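Local structure of Glyoxalase/bleomycin resistance protein/dioxygenase (2RK9) at residues B[20-24]-B[25-29]. The protein is of unknown specific function but belongs to the glyoxalase/bleomycin resistance protein/dioxygenase superfamily, many of whose members are metal-dependent enzymes or drug-binding proteins. The protein carries 1 engineered substitution. Sequence-based numbering, arbitrary orientation.
Sequences QSFFV and DVLGF
F23 and F29 form a T-shaped pair, ring centroids 5.0 Å apart and planes at 79°. Their side chains run side by side, and F23 CD2 sits 3.7 Å above the F29 plane, over its centre, so F23 presents an edge and F29 a face. F22 holds its CG anti to the backbone N (chi1 -176°), which lays the ring forward against V26, one turn on. There V26 CB makes a CH-pi contact, 4.1 Å from the F22 centroid and 17° off the ring normal. L27 bridges the two phenylalanines of the helix, its CD1 3.9 Å from F22 CE2 and also above one face of F23, offset toward the rim.

D25 N reaches S21 O, a regular helical bond, whereas F22 O accepts both a weak bond from V26 N and a pi-type one from L27 N (3.1 Å), evidence that the last turn widens. The chain then turns at G28, whose phi is positive and whose N bonds V24 O weakly, and F29 N returns to F23 O at 2.9 Å in a nearly straight bond that ties F29 beside F23. A water donates to V24 O and, at 2.7 Å, to F29 O, bridging the same turn.

R90 of the second subunit hydrogen-bonds D25 O, and its W79 meets the F29 ring, at the dimer interface. The contact lies where helix 16-26 gives way to strand 30-35, within a beta-alpha-beta-beta-beta module of the vicinal oxygen chelate fold. F23 packs on L43 and L52, and F29 on L45 and V50, joining it to strands 40-45 and 48-53.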
loop_
_atom_site.group_PDB
_atom_site.type_symbol
_atom_site.label_atom_id
_atom_site.label_comp_id
_atom_site.label_asym_id
_atom_site.label_seq_id
_atom_site.Cartn_x
_atom_site.Cartn_y
_atom_site.Cartn_z
ATOM N N GLN B 20 -4.411 -14.707 7.290
ATOM C CA GLN B 20 -4.202 -14.214 8.639
ATOM C C GLN B 20 -3.095 -15.008 9.324
ATOM O O GLN B 20 -2.221 -14.428 9.968
ATOM C CB GLN B 20 -5.481 -14.325 9.459
ATOM C CG GLN B 20 -5.347 -13.764 10.863
ATOM C CD GLN B 20 -6.619 -13.924 11.666
ATOM O OE1 GLN B 20 -7.715 -13.693 11.153
ATOM N NE2 GLN B 20 -6.484 -14.311 12.929
ATOM N N SER B 21 -3.135 -16.331 9.182
ATOM C CA SER B 21 -2.132 -17.186 9.810
ATOM C C SER B 21 -0.750 -16.892 9.269
ATOM O O SER B 21 0.237 -16.954 10.000
ATOM C CB SER B 21 -2.466 -18.661 9.587
ATOM O OG SER B 21 -3.722 -18.971 10.164
ATOM N N PHE B 22 -0.678 -16.572 7.984
ATOM C CA PHE B 22 0.605 -16.271 7.366
ATOM C C PHE B 22 1.197 -15.017 7.991
ATOM O O PHE B 22 2.353 -14.997 8.397
ATOM C CB PHE B 22 0.447 -16.038 5.867
ATOM C CG PHE B 22 1.747 -15.817 5.166
ATOM C CD1 PHE B 22 2.550 -16.900 4.819
ATOM C CD2 PHE B 22 2.185 -14.531 4.871
ATOM C CE1 PHE B 22 3.771 -16.702 4.189
ATOM C CE2 PHE B 22 3.405 -14.327 4.243
ATOM C CZ PHE B 22 4.198 -15.413 3.899
ATOM N N PHE B 23 0.394 -13.961 8.056
ATOM C CA PHE B 23 0.861 -12.710 8.632
ATOM C C PHE B 23 1.219 -12.842 10.106
ATOM O O PHE B 23 2.235 -12.313 10.548
ATOM C CB PHE B 23 -0.187 -11.613 8.452
ATOM C CG PHE B 23 -0.133 -10.951 7.114
ATOM C CD1 PHE B 23 -0.573 -11.614 5.975
ATOM C CD2 PHE B 23 0.413 -9.683 6.984
ATOM C CE1 PHE B 23 -0.469 -11.024 4.722
ATOM C CE2 PHE B 23 0.524 -9.080 5.735
ATOM C CZ PHE B 23 0.082 -9.754 4.601
ATOM N N VAL B 24 0.384 -13.542 10.866
ATOM C CA VAL B 24 0.650 -13.712 12.290
ATOM C C VAL B 24 1.783 -14.707 12.555
ATOM O O VAL B 24 2.780 -14.366 13.188
ATOM C CB VAL B 24 -0.622 -14.189 13.058
ATOM C CG1 VAL B 24 -0.270 -14.525 14.497
ATOM C CG2 VAL B 24 -1.684 -13.109 13.031
ATOM N N ASP B 25 1.641 -15.933 12.060
ATOM C CA ASP B 25 2.652 -16.954 12.307
ATOM C C ASP B 25 3.997 -16.742 11.607
ATOM O O ASP B 25 5.049 -16.761 12.248
ATOM C CB ASP B 25 2.100 -18.344 11.949
ATOM C CG ASP B 25 0.807 -18.678 12.688
ATOM O OD1 ASP B 25 0.606 -18.176 13.816
ATOM O OD2 ASP B 25 -0.005 -19.463 12.138
ATOM N N VAL B 26 3.967 -16.539 10.296
ATOM C CA VAL B 26 5.197 -16.353 9.535
ATOM C C VAL B 26 5.845 -14.976 9.685
ATOM O O VAL B 26 7.062 -14.876 9.860
ATOM C CB VAL B 26 4.957 -16.610 8.025
ATOM C CG1 VAL B 26 6.254 -16.416 7.250
ATOM C CG2 VAL B 26 4.417 -18.030 7.812
ATOM N N LEU B 27 5.042 -13.917 9.621
ATOM C CA LEU B 27 5.586 -12.563 9.702
ATOM C C LEU B 27 5.571 -11.910 11.082
ATOM O O LEU B 27 6.219 -10.887 11.296
ATOM C CB LEU B 27 4.868 -11.664 8.689
ATOM C CG LEU B 27 4.954 -12.117 7.226
ATOM C CD1 LEU B 27 4.247 -11.109 6.331
ATOM C CD2 LEU B 27 6.415 -12.250 6.813
ATOM N N GLY B 28 4.826 -12.490 12.013
ATOM C CA GLY B 28 4.785 -11.941 13.357
ATOM C C GLY B 28 3.873 -10.749 13.571
ATOM O O GLY B 28 4.053 -10.005 14.533
ATOM N N PHE B 29 2.905 -10.544 12.685
ATOM C CA PHE B 29 1.980 -9.432 12.857
ATOM C C PHE B 29 1.064 -9.748 14.030
ATOM O O PHE B 29 0.969 -10.898 14.456
ATOM C CB PHE B 29 1.117 -9.226 11.606
ATOM C CG PHE B 29 1.812 -8.501 10.495
ATOM C CD1 PHE B 29 2.990 -8.996 9.947
ATOM C CD2 PHE B 29 1.275 -7.328 9.979
ATOM C CE1 PHE B 29 3.623 -8.329 8.899
ATOM C CE2 PHE B 29 1.894 -6.654 8.935
ATOM C CZ PHE B 29 3.071 -7.155 8.392
HETATM O O HOH W 1 2.242 -12.760 15.858
#